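Local coordinates for protein domain of Unknown Function with a Cystatin-Like Fold (Nostoc punctiforme, PDB 2RGQ) that is of unknown function but has a cystatin-like fold and belongs to the SnoaL-like family of the NTF2 clan, at residues B[67-72]-B[93-98]; B[26-31]-B[57-62]; B[104-109]-B[124-129]; B[11-16]-B[85-90]. All coordinates share one frame; numbering follows the deposited sequence. Where two conformers were deposited one is given.

Contacts 1, 3 and 4 all reach the same mixed sheet, while contact 2 packs two helices. Contacts 1 and 4 share strand 84-95, with their centres about 20 Å apart. Contacts 3 and 4 meet through neighbouring strands, where Asp109 N lies 2.7 Å from Met87 O, a probable hydrogen bond. Contact 1 touches contact 2 through a salt bridge of 2.8 Å from Arg67 NE to Glu26 OE2. Contacts 1 and 3 also come together between subunits, because Arg70 of one chain pairs with Asp128 of another. No active site is known. Glycerol, probably from the crystallisation liquor, lies near Arg70, Tyr59 and Glu126.

Contact 1 (B[67-72]-B[93-98]); sequences RGKRHC and VVNRED
Gly68 and Arg96 meet at the open end of the antiparallel beta hairpin formed by strands 69-80 and 84-95, part of the sheet of this cystatin-like fold. Gly68 O accepts from Arg96 N at 3.0 Å. Gly68 has positive phi, and its CA lies 3.5 Å above the plane of the Arg96 guanidinium, over its centre. One water joins Gly68 N to Arg96 NH2, and another joins Gly68 O to Glu97 N. Lys69 bonds through its side chain and its backbone. Its NZ donates to Asn95 OD1 at 2.7 Å, coming from above the amide plane. Asn95 ND2 in turn donates to Asp98 OD1. Lys69 O takes Arg96 NH1 on a lone pair at 2.9 Å. Arg96 NH1 also bonds Asp24 O in helix 6-25. An alanine in place of Arg96 would probably leave Lys69 O and Asp24 O without this donor and open a gap over Gly68. Arg70 and Val94 form a hydrogen-bonded pair, with Arg70 N to Val94 O at 2.9 Å. The Arg70 side chain crosses that of Arg96 at about a right angle, and Arg96 CD covers one face of the Arg70 guanidinium near the rim. The charge of Arg70 is met by Asp128 of the second subunit, so this end of the hairpin contributes to the assembly. His71 and Val93 form a non-hydrogen-bonded antiparallel pair. His71 ND1 is hydrogen-bonded to Asp24. Val93 has CG1 anti to the backbone N (chi1 -170°). That methyl sits over the centre of the His71 ring, 3.8 Å above its plane, while Val93 CG2 touches His71 CD2 at 3.5 Å.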
# COMPACT_ATOMS: atom_id res chain seq x y z
N ARG B 67 -1.55 -12.89 -15.98
CA ARG B 67 -2.30 -13.95 -15.31
C ARG B 67 -1.54 -14.63 -14.16
O ARG B 67 -0.36 -14.84 -14.23
CB ARG B 67 -2.74 -15.01 -16.35
CG ARG B 67 -3.51 -16.21 -15.80
CD ARG B 67 -4.20 -17.04 -16.89
NE ARG B 67 -5.38 -16.39 -17.49
CZ ARG B 67 -5.50 -15.89 -18.72
NH1 ARG B 67 -4.52 -15.93 -19.60
NH2 ARG B 67 -6.66 -15.34 -19.10
N GLY B 68 -2.27 -14.98 -13.12
CA GLY B 68 -1.70 -15.73 -12.01
C GLY B 68 -0.84 -14.96 -11.04
O GLY B 68 0.04 -15.56 -10.37
N LYS B 69 -1.18 -13.66 -10.88
CA LYS B 69 -0.42 -12.75 -10.07
C LYS B 69 -1.25 -12.02 -9.02
O LYS B 69 -2.47 -12.19 -8.93
CB LYS B 69 0.18 -11.63 -10.95
CG LYS B 69 0.90 -12.03 -12.27
CD LYS B 69 2.02 -13.08 -12.09
CE LYS B 69 2.90 -13.24 -13.32
NZ LYS B 69 3.78 -14.43 -13.20
N ARG B 70 -0.54 -11.25 -8.21
CA ARG B 70 -1.11 -10.22 -7.37
C ARG B 70 -0.41 -8.95 -7.82
O ARG B 70 0.81 -8.86 -7.76
CB ARG B 70 -0.90 -10.45 -5.88
CG ARG B 70 -1.70 -11.59 -5.23
CD ARG B 70 -3.19 -11.38 -5.37
NE ARG B 70 -3.94 -12.54 -4.89
CZ ARG B 70 -5.20 -12.81 -5.21
NH1 ARG B 70 -5.94 -11.99 -5.97
NH2 ARG B 70 -5.75 -13.91 -4.72
N HIS B 71 -1.18 -8.04 -8.38
CA HIS B 71 -0.76 -6.68 -8.74
C HIS B 71 -1.13 -5.73 -7.59
O HIS B 71 -2.29 -5.58 -7.26
CB HIS B 71 -1.50 -6.23 -10.00
CG HIS B 71 -1.06 -6.93 -11.24
ND1 HIS B 71 -1.49 -8.19 -11.58
CD2 HIS B 71 -0.25 -6.53 -12.26
CE1 HIS B 71 -0.96 -8.54 -12.74
NE2 HIS B 71 -0.22 -7.54 -13.18
N CYS B 72 -0.13 -5.08 -6.98
CA CYS B 72 -0.34 -4.21 -5.81
C CYS B 72 0.05 -2.79 -6.11
O CYS B 72 1.10 -2.55 -6.70
CB CYS B 72 0.50 -4.68 -4.62
SG CYS B 72 0.33 -6.38 -4.18
N VAL B 93 4.37 -6.57 -8.72
CA VAL B 93 3.68 -7.76 -9.13
C VAL B 93 4.42 -8.98 -8.56
O VAL B 93 5.66 -9.08 -8.67
CB VAL B 93 3.57 -7.84 -10.68
CG1 VAL B 93 2.62 -9.00 -11.12
CG2 VAL B 93 3.12 -6.49 -11.29
N VAL B 94 3.67 -9.91 -7.99
CA VAL B 94 4.21 -11.14 -7.44
C VAL B 94 3.36 -12.30 -7.94
O VAL B 94 2.22 -12.08 -8.37
CB VAL B 94 4.25 -11.13 -5.88
CG1 VAL B 94 5.01 -9.91 -5.40
CG2 VAL B 94 2.86 -11.18 -5.26
N ASN B 95 3.93 -13.49 -7.89
CA ASN B 95 3.24 -14.68 -8.33
C ASN B 95 2.34 -15.23 -7.25
O ASN B 95 2.72 -15.23 -6.13
CB ASN B 95 4.24 -15.74 -8.73
CG ASN B 95 5.04 -15.34 -9.94
OD1 ASN B 95 4.63 -14.43 -10.67
ND2 ASN B 95 6.15 -16.04 -10.18
N ARG B 96 1.18 -15.73 -7.63
CA ARG B 96 0.30 -16.42 -6.69
C ARG B 96 0.66 -17.88 -6.45
O ARG B 96 0.35 -18.42 -5.41
CB ARG B 96 -1.12 -16.45 -7.23
CG ARG B 96 -1.74 -15.11 -7.37
CD ARG B 96 -3.28 -15.17 -7.42
NE ARG B 96 -3.85 -15.88 -8.56
CZ ARG B 96 -4.43 -15.33 -9.64
NH1 ARG B 96 -4.44 -14.03 -9.89
NH2 ARG B 96 -4.94 -16.16 -10.56
N GLU B 97 1.23 -18.52 -7.48
CA GLU B 97 1.50 -19.97 -7.44
C GLU B 97 2.88 -20.38 -6.91
O GLU B 97 3.11 -21.55 -6.62
CB GLU B 97 1.23 -20.56 -8.82
CG GLU B 97 -0.27 -20.42 -9.20
CD GLU B 97 -0.55 -20.59 -10.68
OE1 GLU B 97 0.06 -21.48 -11.31
OE2 GLU B 97 -1.40 -19.84 -11.20
N ASP B 98 3.80 -19.41 -6.79
CA ASP B 98 5.12 -19.63 -6.21
C ASP B 98 5.59 -18.36 -5.51
O ASP B 98 4.88 -17.35 -5.50
CB ASP B 98 6.12 -20.15 -7.26
CG ASP B 98 6.32 -19.19 -8.41
OD1 ASP B 98 6.50 -17.97 -8.18
OD2 ASP B 98 6.34 -19.67 -9.57
O HOH W 1 -5.20 -14.34 -13.14
O HOH W 2 1.75 -17.61 -10.26

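Contact 2 (B[26-31]-B[57-62]); sequences EDVENY and GFYAML
Phe58 of helix 51-66 packs against both Val28 and Tyr31 of the short helix 28-32. This is helix packing in the helical layer of the cystatin-like fold. A Schellman motif at Glu26 ends helix 6-25, and Asp27 at once becomes the N-cap of the next helix. Its carboxylate accepts from both Asn30 N and Asn30 ND2. The aromatic contact is oblique. Phe58 CG is anti to the backbone N (chi1 -180°), which sends it toward helix 28-32. The Tyr31 and Phe58 side chains run past each other, pointing opposite ways, with ring planes at 50° and centroids 4.5 Å apart. Phe58 CD1 lies 3.2 Å above the Tyr31 ring, over its centre. A CH-pi contact covers one face of Phe58, where Val28 CA is 4.0 Å from the ring centroid. Glu26 C meets the edge of the same ring. Other apolar contacts extend the patch. Val28 CB lies 4.0 Å from Tyr59 CZ, and CE of the selenomethionine Met61 is 4.1 Å from Tyr31 CZ. Leu62 CD1 rests on the aliphatic part of Glu26, 3.9 Å from Glu26 CG. The carboxylate of Glu26 is turned to another partner, Arg67, in a salt bridge. Phe58 and Leu62 both touch Leu23 of helix 6-25. The polar link between the two segments is made by water. One molecule donates to Glu26 O at 2.9 Å and is hydrogen-bonded to Tyr59 OH at 3.1 Å.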
# COMPACT_ATOMS: atom_id res chain seq x y z
N GLU B 26 -9.62 -11.76 -13.19
CA GLU B 26 -10.00 -11.90 -14.59
C GLU B 26 -11.48 -11.50 -14.77
O GLU B 26 -12.19 -12.09 -15.58
CB GLU B 26 -9.68 -13.29 -15.17
CG GLU B 26 -8.31 -13.78 -14.77
CD GLU B 26 -7.81 -14.96 -15.57
OE1 GLU B 26 -8.46 -15.35 -16.56
OE2 GLU B 26 -6.75 -15.50 -15.19
N ASP B 27 -11.91 -10.49 -14.00
CA ASP B 27 -13.27 -9.95 -13.98
C ASP B 27 -13.27 -8.78 -14.94
O ASP B 27 -13.01 -7.61 -14.55
CB ASP B 27 -13.61 -9.51 -12.54
CG ASP B 27 -15.01 -8.92 -12.39
OD1 ASP B 27 -15.71 -8.60 -13.38
OD2 ASP B 27 -15.40 -8.73 -11.23
N VAL B 28 -13.52 -9.06 -16.21
CA VAL B 28 -13.43 -7.99 -17.23
C VAL B 28 -14.46 -6.85 -17.01
O VAL B 28 -14.14 -5.69 -17.27
CB VAL B 28 -13.47 -8.51 -18.69
CG1 VAL B 28 -14.85 -9.08 -19.07
CG2 VAL B 28 -13.04 -7.41 -19.63
N GLU B 29 -15.66 -7.15 -16.49
CA GLU B 29 -16.67 -6.07 -16.31
C GLU B 29 -16.28 -5.06 -15.25
O GLU B 29 -16.44 -3.86 -15.48
CB GLU B 29 -18.09 -6.61 -16.03
CG GLU B 29 -18.64 -7.50 -17.12
CD GLU B 29 -18.76 -6.82 -18.50
OE1 GLU B 29 -19.17 -5.67 -18.62
OE2 GLU B 29 -18.44 -7.48 -19.50
N ASN B 30 -15.75 -5.52 -14.11
CA ASN B 30 -15.30 -4.59 -13.07
C ASN B 30 -14.03 -3.87 -13.46
O ASN B 30 -13.83 -2.76 -13.03
CB ASN B 30 -15.21 -5.27 -11.72
CG ASN B 30 -16.60 -5.42 -11.09
OD1 ASN B 30 -17.47 -4.52 -11.25
ND2 ASN B 30 -16.84 -6.53 -10.44
N TYR B 31 -13.20 -4.51 -14.30
CA TYR B 31 -12.05 -3.85 -14.89
C TYR B 31 -12.50 -2.68 -15.77
O TYR B 31 -12.03 -1.52 -15.58
CB TYR B 31 -11.24 -4.85 -15.71
CG TYR B 31 -10.08 -4.25 -16.51
CD1 TYR B 31 -8.82 -4.07 -15.93
CD2 TYR B 31 -10.23 -3.93 -17.87
CE1 TYR B 31 -7.74 -3.60 -16.65
CE2 TYR B 31 -9.18 -3.43 -18.61
CZ TYR B 31 -7.91 -3.27 -18.00
OH TYR B 31 -6.80 -2.79 -18.68
N GLY B 57 -7.59 -5.92 -24.83
CA GLY B 57 -6.34 -5.69 -24.13
C GLY B 57 -6.22 -6.44 -22.80
O GLY B 57 -5.17 -6.94 -22.44
N PHE B 58 -7.32 -6.48 -22.07
CA PHE B 58 -7.43 -7.17 -20.81
C PHE B 58 -7.02 -8.64 -20.98
O PHE B 58 -6.09 -9.12 -20.32
CB PHE B 58 -8.86 -7.01 -20.33
CG PHE B 58 -9.15 -7.67 -19.02
CD1 PHE B 58 -8.86 -7.03 -17.85
CD2 PHE B 58 -9.80 -8.89 -18.96
CE1 PHE B 58 -9.21 -7.59 -16.65
CE2 PHE B 58 -10.14 -9.47 -17.72
CZ PHE B 58 -9.84 -8.82 -16.60
N TYR B 59 -7.64 -9.33 -21.96
CA TYR B 59 -7.32 -10.74 -22.22
C TYR B 59 -5.90 -10.92 -22.78
O TYR B 59 -5.19 -11.87 -22.36
CB TYR B 59 -8.38 -11.39 -23.12
CG TYR B 59 -9.69 -11.45 -22.38
CD1 TYR B 59 -9.81 -12.26 -21.24
CD2 TYR B 59 -10.77 -10.71 -22.75
CE1 TYR B 59 -10.96 -12.32 -20.51
CE2 TYR B 59 -11.96 -10.78 -22.02
CZ TYR B 59 -12.03 -11.58 -20.89
OH TYR B 59 -13.18 -11.69 -20.11
N ALA B 60 -5.48 -9.99 -23.65
CA ALA B 60 -4.12 -9.98 -24.22
C ALA B 60 -3.06 -9.87 -23.14
O ALA B 60 -2.09 -10.62 -23.12
CB ALA B 60 -3.98 -8.84 -25.25
N MSE B 61 -3.26 -8.95 -22.18
CA MSE B 61 -2.32 -8.83 -21.06
C MSE B 61 -2.30 -10.07 -20.21
O MSE B 61 -1.24 -10.54 -19.87
CB MSE B 61 -2.62 -7.62 -20.20
CG MSE B 61 -2.34 -6.35 -20.96
SE MSE B 61 -2.60 -4.81 -19.83
CE MSE B 61 -4.47 -5.01 -19.32
N LEU B 62 -3.47 -10.60 -19.86
CA LEU B 62 -3.53 -11.84 -19.09
C LEU B 62 -2.79 -12.99 -19.80
O LEU B 62 -2.00 -13.73 -19.17
CB LEU B 62 -4.98 -12.22 -18.80
CG LEU B 62 -5.69 -11.38 -17.73
CD1 LEU B 62 -7.24 -11.54 -17.81
CD2 LEU B 62 -5.20 -11.71 -16.29
O HOH W 3 -12.67 -13.78 -17.86

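Contact 3 (B[104-109]-B[124-129]); sequences SAFVKD and QIEVDP
Ser104 and Asp128 meet side chain to side chain at one end of the antiparallel hairpin of strands 101-114 and 117-127, in the sheet of the cystatin-like fold. Ser104 OG lies between the backbone N and the carbonyl carbon (chi1 61°) and donates to Asp128 OD2. The modelled distance between OG and OD2 is 2.4 Å, which is very short, so its exact value is doubtful. Asp128 N also donates to Ser104 O, at 2.9 Å. The same OD2 forms a salt bridge with Arg70 of the third subunit. An alanine in place of Asp128 would probably leave the Ser104 hydroxyl and that arginine without their carboxylate partner and weaken this subunit contact. Phe106 and Glu126 lie side by side on one face of the sheet and point the same way. The ring and carboxylate planes are 49° apart, and Glu126 OE1 approaches Phe106 CD2 obliquely at 3.5 Å. Arg70 of the third subunit packs on Phe106 too. Further along this face, a water accepts from Lys108 NZ at 2.8 Å and reaches Gln124 OE1. Gln124 NE2 turns to Gln42 instead. Ala105, Val107, Ile125 and Val127 occupy the other face. Ala105 CB touches Ile125 CG2 at 3.6 Å, and Val107 CG2 lies more loosely, 4.3 Å from Ile125 CG1. Backbone bonds join Lys108 with Gln124 and Phe106 with Glu126. In the second pair, Glu126 N donates nearly along the C=O axis to Phe106 O, at 2.8 Å.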
# COMPACT_ATOMS: atom_id res chain seq x y z
N SER B 104 7.63 -4.86 -11.75
CA SER B 104 7.26 -3.60 -11.11
C SER B 104 7.10 -2.52 -12.15
O SER B 104 7.57 -2.66 -13.27
CB SER B 104 8.27 -3.16 -10.04
OG SER B 104 9.60 -2.93 -10.55
N ALA B 105 6.49 -1.42 -11.77
CA ALA B 105 6.27 -0.32 -12.69
C ALA B 105 5.94 0.95 -11.98
O ALA B 105 5.54 0.93 -10.80
CB ALA B 105 5.13 -0.66 -13.68
N PHE B 106 6.18 2.05 -12.68
CA PHE B 106 5.77 3.36 -12.23
C PHE B 106 4.49 3.61 -13.06
O PHE B 106 4.47 3.31 -14.22
CB PHE B 106 6.83 4.40 -12.51
CG PHE B 106 6.36 5.80 -12.28
CD1 PHE B 106 6.27 6.30 -11.01
CD2 PHE B 106 5.98 6.61 -13.35
CE1 PHE B 106 5.83 7.60 -10.78
CE2 PHE B 106 5.51 7.91 -13.11
CZ PHE B 106 5.46 8.39 -11.82
N VAL B 107 3.44 4.12 -12.43
CA VAL B 107 2.16 4.33 -13.08
C VAL B 107 1.71 5.77 -12.96
O VAL B 107 1.69 6.34 -11.87
CB VAL B 107 1.08 3.36 -12.50
CG1 VAL B 107 -0.25 3.51 -13.24
CG2 VAL B 107 1.53 1.93 -12.59
N LYS B 108 1.30 6.37 -14.10
CA LYS B 108 0.77 7.72 -14.11
C LYS B 108 -0.68 7.65 -14.63
O LYS B 108 -0.90 7.17 -15.73
CB LYS B 108 1.59 8.65 -14.99
CG LYS B 108 1.18 10.11 -14.78
CD LYS B 108 1.68 11.08 -15.86
CE LYS B 108 0.73 12.30 -15.88
NZ LYS B 108 -0.69 11.93 -16.27
N ASP B 109 -1.61 8.18 -13.85
CA ASP B 109 -3.05 8.18 -14.19
C ASP B 109 -3.61 9.58 -14.32
O ASP B 109 -3.28 10.46 -13.55
CB ASP B 109 -3.86 7.43 -13.12
CG ASP B 109 -3.50 5.97 -13.01
OD1 ASP B 109 -3.54 5.31 -14.08
OD2 ASP B 109 -3.25 5.45 -11.88
N GLN B 124 -0.97 5.20 -17.80
CA GLN B 124 0.32 4.92 -18.44
C GLN B 124 1.18 4.14 -17.47
O GLN B 124 1.46 4.62 -16.36
CB GLN B 124 1.03 6.21 -18.85
CG GLN B 124 0.34 6.87 -20.05
CD GLN B 124 0.93 8.21 -20.37
OE1 GLN B 124 0.92 9.08 -19.52
NE2 GLN B 124 1.33 8.43 -21.61
N ILE B 125 1.53 2.92 -17.86
CA ILE B 125 2.35 2.01 -17.06
C ILE B 125 3.75 1.98 -17.67
O ILE B 125 3.91 1.68 -18.85
CB ILE B 125 1.73 0.59 -17.02
CG1 ILE B 125 0.29 0.65 -16.49
CG2 ILE B 125 2.61 -0.33 -16.17
CD1 ILE B 125 -0.43 -0.64 -16.35
N GLU B 126 4.76 2.31 -16.86
CA GLU B 126 6.16 2.37 -17.27
C GLU B 126 6.83 1.23 -16.55
O GLU B 126 7.21 1.36 -15.39
CB GLU B 126 6.75 3.74 -16.90
CG GLU B 126 5.99 4.88 -17.59
CD GLU B 126 6.58 6.28 -17.34
OE1 GLU B 126 7.47 6.44 -16.46
OE2 GLU B 126 6.14 7.23 -18.04
N VAL B 127 6.90 0.09 -17.24
CA VAL B 127 7.42 -1.14 -16.68
C VAL B 127 8.92 -1.11 -16.42
O VAL B 127 9.71 -0.66 -17.31
CB VAL B 127 7.02 -2.35 -17.61
CG1 VAL B 127 7.73 -3.63 -17.20
CG2 VAL B 127 5.49 -2.54 -17.61
N ASP B 128 9.33 -1.59 -15.25
CA ASP B 128 10.74 -1.71 -14.90
C ASP B 128 11.40 -2.83 -15.74
O ASP B 128 10.75 -3.80 -16.10
CB ASP B 128 10.90 -1.90 -13.39
CG ASP B 128 10.57 -0.63 -12.63
OD1 ASP B 128 10.87 0.47 -13.16
OD2 ASP B 128 10.05 -0.71 -11.48
N PRO B 129 12.71 -2.70 -16.03
CA PRO B 129 13.45 -3.64 -16.91
C PRO B 129 13.47 -5.12 -16.47
O PRO B 129 13.81 -5.99 -17.26
CB PRO B 129 14.87 -3.06 -16.95
CG PRO B 129 14.88 -1.82 -16.18
CD PRO B 129 13.58 -1.62 -15.52
O HOH W 4 9.23 -5.26 -14.21
O HOH W 5 -1.19 9.48 -17.52

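Contact 4 (B[11-16]-B[85-90]); sequences EIMELA and ATMESY
Met87, modelled as selenomethionine, reaches from strand 84-95 onto helix 6-25 and overlaps Ile12 and Ala16. Its CG is anti to the backbone N (chi1 -178°), which sends CG off the strand toward the helix. The bend at chi3 (57°) then places CE beside the helix backbone. This methyl lies 3.6 Å from Ile12 O and 3.9 Å from Ala16 CB. The selenium sits 4.0 Å from Ile12 CG2 and 4.2 Å from Met13 CG. The other branch of Ile12 touches the strand two residues earlier, on the same side, where its CD1 is 4.1 Å from Ala85 CB. The contact is buried, and its side-chain pairs are apolar, plain packing of a helix against a sheet, as in the cystatin-like fold. The short helix and strand segments approach to 10.0 Å between axes, at 50° to each other. Strands on both flanks share in the packing. Met87 also touches Ile78 of strand 69-80 and Asp109 of strand 101-114. Ile12 meets Trp118, and Ala16 meets Arg123, both on strand 117-127, so helix 6-25 lies across several strands of the sheet.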
# COMPACT_ATOMS: atom_id res chain seq x y z
N GLU B 11 -11.48 7.64 -3.48
CA GLU B 11 -12.14 7.09 -4.70
C GLU B 11 -11.15 6.94 -5.85
O GLU B 11 -11.17 5.94 -6.58
CB GLU B 11 -13.35 7.94 -5.14
CG GLU B 11 -14.32 7.19 -6.10
CD GLU B 11 -15.50 8.02 -6.58
OE1 GLU B 11 -15.95 8.85 -5.78
OE2 GLU B 11 -15.97 7.83 -7.75
N ILE B 12 -10.27 7.91 -6.03
CA ILE B 12 -9.26 7.80 -7.11
C ILE B 12 -8.28 6.65 -6.82
O ILE B 12 -7.92 5.90 -7.73
CB ILE B 12 -8.52 9.15 -7.30
CG1 ILE B 12 -9.47 10.23 -7.85
CG2 ILE B 12 -7.31 9.04 -8.19
CD1 ILE B 12 -8.97 11.64 -7.62
N MSE B 13 -7.84 6.52 -5.58
CA MSE B 13 -6.98 5.41 -5.19
C MSE B 13 -7.71 4.08 -5.43
O MSE B 13 -7.08 3.12 -5.86
CB MSE B 13 -6.52 5.55 -3.73
CG MSE B 13 -5.38 6.54 -3.60
SE MSE B 13 -4.80 6.54 -1.78
CE MSE B 13 -6.12 7.56 -1.17
N GLU B 14 -9.00 4.03 -5.13
CA GLU B 14 -9.82 2.82 -5.41
C GLU B 14 -9.89 2.44 -6.89
O GLU B 14 -10.00 1.27 -7.23
CB GLU B 14 -11.21 2.94 -4.80
CG GLU B 14 -11.22 2.61 -3.33
CD GLU B 14 -12.63 2.57 -2.73
OE1 GLU B 14 -13.62 2.55 -3.53
OE2 GLU B 14 -12.76 2.54 -1.48
N LEU B 15 -9.70 3.40 -7.80
CA LEU B 15 -9.66 3.04 -9.23
C LEU B 15 -8.50 2.10 -9.50
O LEU B 15 -8.69 1.12 -10.22
CB LEU B 15 -9.46 4.23 -10.15
CG LEU B 15 -10.62 5.21 -10.28
CD1 LEU B 15 -10.19 6.56 -10.92
CD2 LEU B 15 -11.76 4.53 -11.05
N ALA B 16 -7.32 2.43 -8.94
CA ALA B 16 -6.13 1.56 -9.07
C ALA B 16 -6.39 0.19 -8.44
O ALA B 16 -6.14 -0.84 -9.06
CB ALA B 16 -4.94 2.21 -8.43
N ALA B 85 -7.87 15.19 -12.14
CA ALA B 85 -6.71 14.96 -11.29
C ALA B 85 -5.74 14.00 -11.97
O ALA B 85 -6.04 13.41 -13.02
CB ALA B 85 -7.13 14.45 -9.89
N THR B 86 -4.55 13.94 -11.39
CA THR B 86 -3.50 13.06 -11.83
C THR B 86 -3.02 12.31 -10.61
O THR B 86 -3.01 12.87 -9.51
CB THR B 86 -2.34 13.81 -12.53
OG1 THR B 86 -1.76 14.74 -11.60
CG2 THR B 86 -2.83 14.55 -13.73
N MSE B 87 -2.75 11.03 -10.78
CA MSE B 87 -2.21 10.18 -9.74
C MSE B 87 -0.92 9.56 -10.23
O MSE B 87 -0.85 9.17 -11.40
CB MSE B 87 -3.20 9.05 -9.39
CG MSE B 87 -2.68 8.16 -8.27
SE MSE B 87 -4.01 6.95 -7.57
CE MSE B 87 -4.54 6.00 -9.10
N GLU B 88 0.11 9.48 -9.36
CA GLU B 88 1.35 8.75 -9.63
C GLU B 88 1.41 7.67 -8.56
O GLU B 88 1.03 7.91 -7.42
CB GLU B 88 2.59 9.64 -9.60
CG GLU B 88 2.50 10.84 -10.50
CD GLU B 88 1.76 12.02 -9.87
OE1 GLU B 88 2.09 12.44 -8.74
OE2 GLU B 88 0.82 12.55 -10.51
N SER B 89 1.89 6.49 -8.90
CA SER B 89 1.92 5.41 -7.95
C SER B 89 2.89 4.35 -8.44
O SER B 89 3.41 4.45 -9.55
CB SER B 89 0.53 4.80 -7.79
OG SER B 89 0.10 4.08 -8.95
N TYR B 90 3.10 3.35 -7.59
CA TYR B 90 3.89 2.21 -7.95
C TYR B 90 3.02 1.00 -8.11
O TYR B 90 2.03 0.89 -7.42
CB TYR B 90 4.90 1.88 -6.87
CG TYR B 90 6.11 2.77 -6.79
CD1 TYR B 90 6.41 3.72 -7.77
CD2 TYR B 90 7.02 2.58 -5.76
CE1 TYR B 90 7.58 4.45 -7.72
CE2 TYR B 90 8.19 3.30 -5.71
CZ TYR B 90 8.46 4.25 -6.67
OH TYR B 90 9.60 4.98 -6.64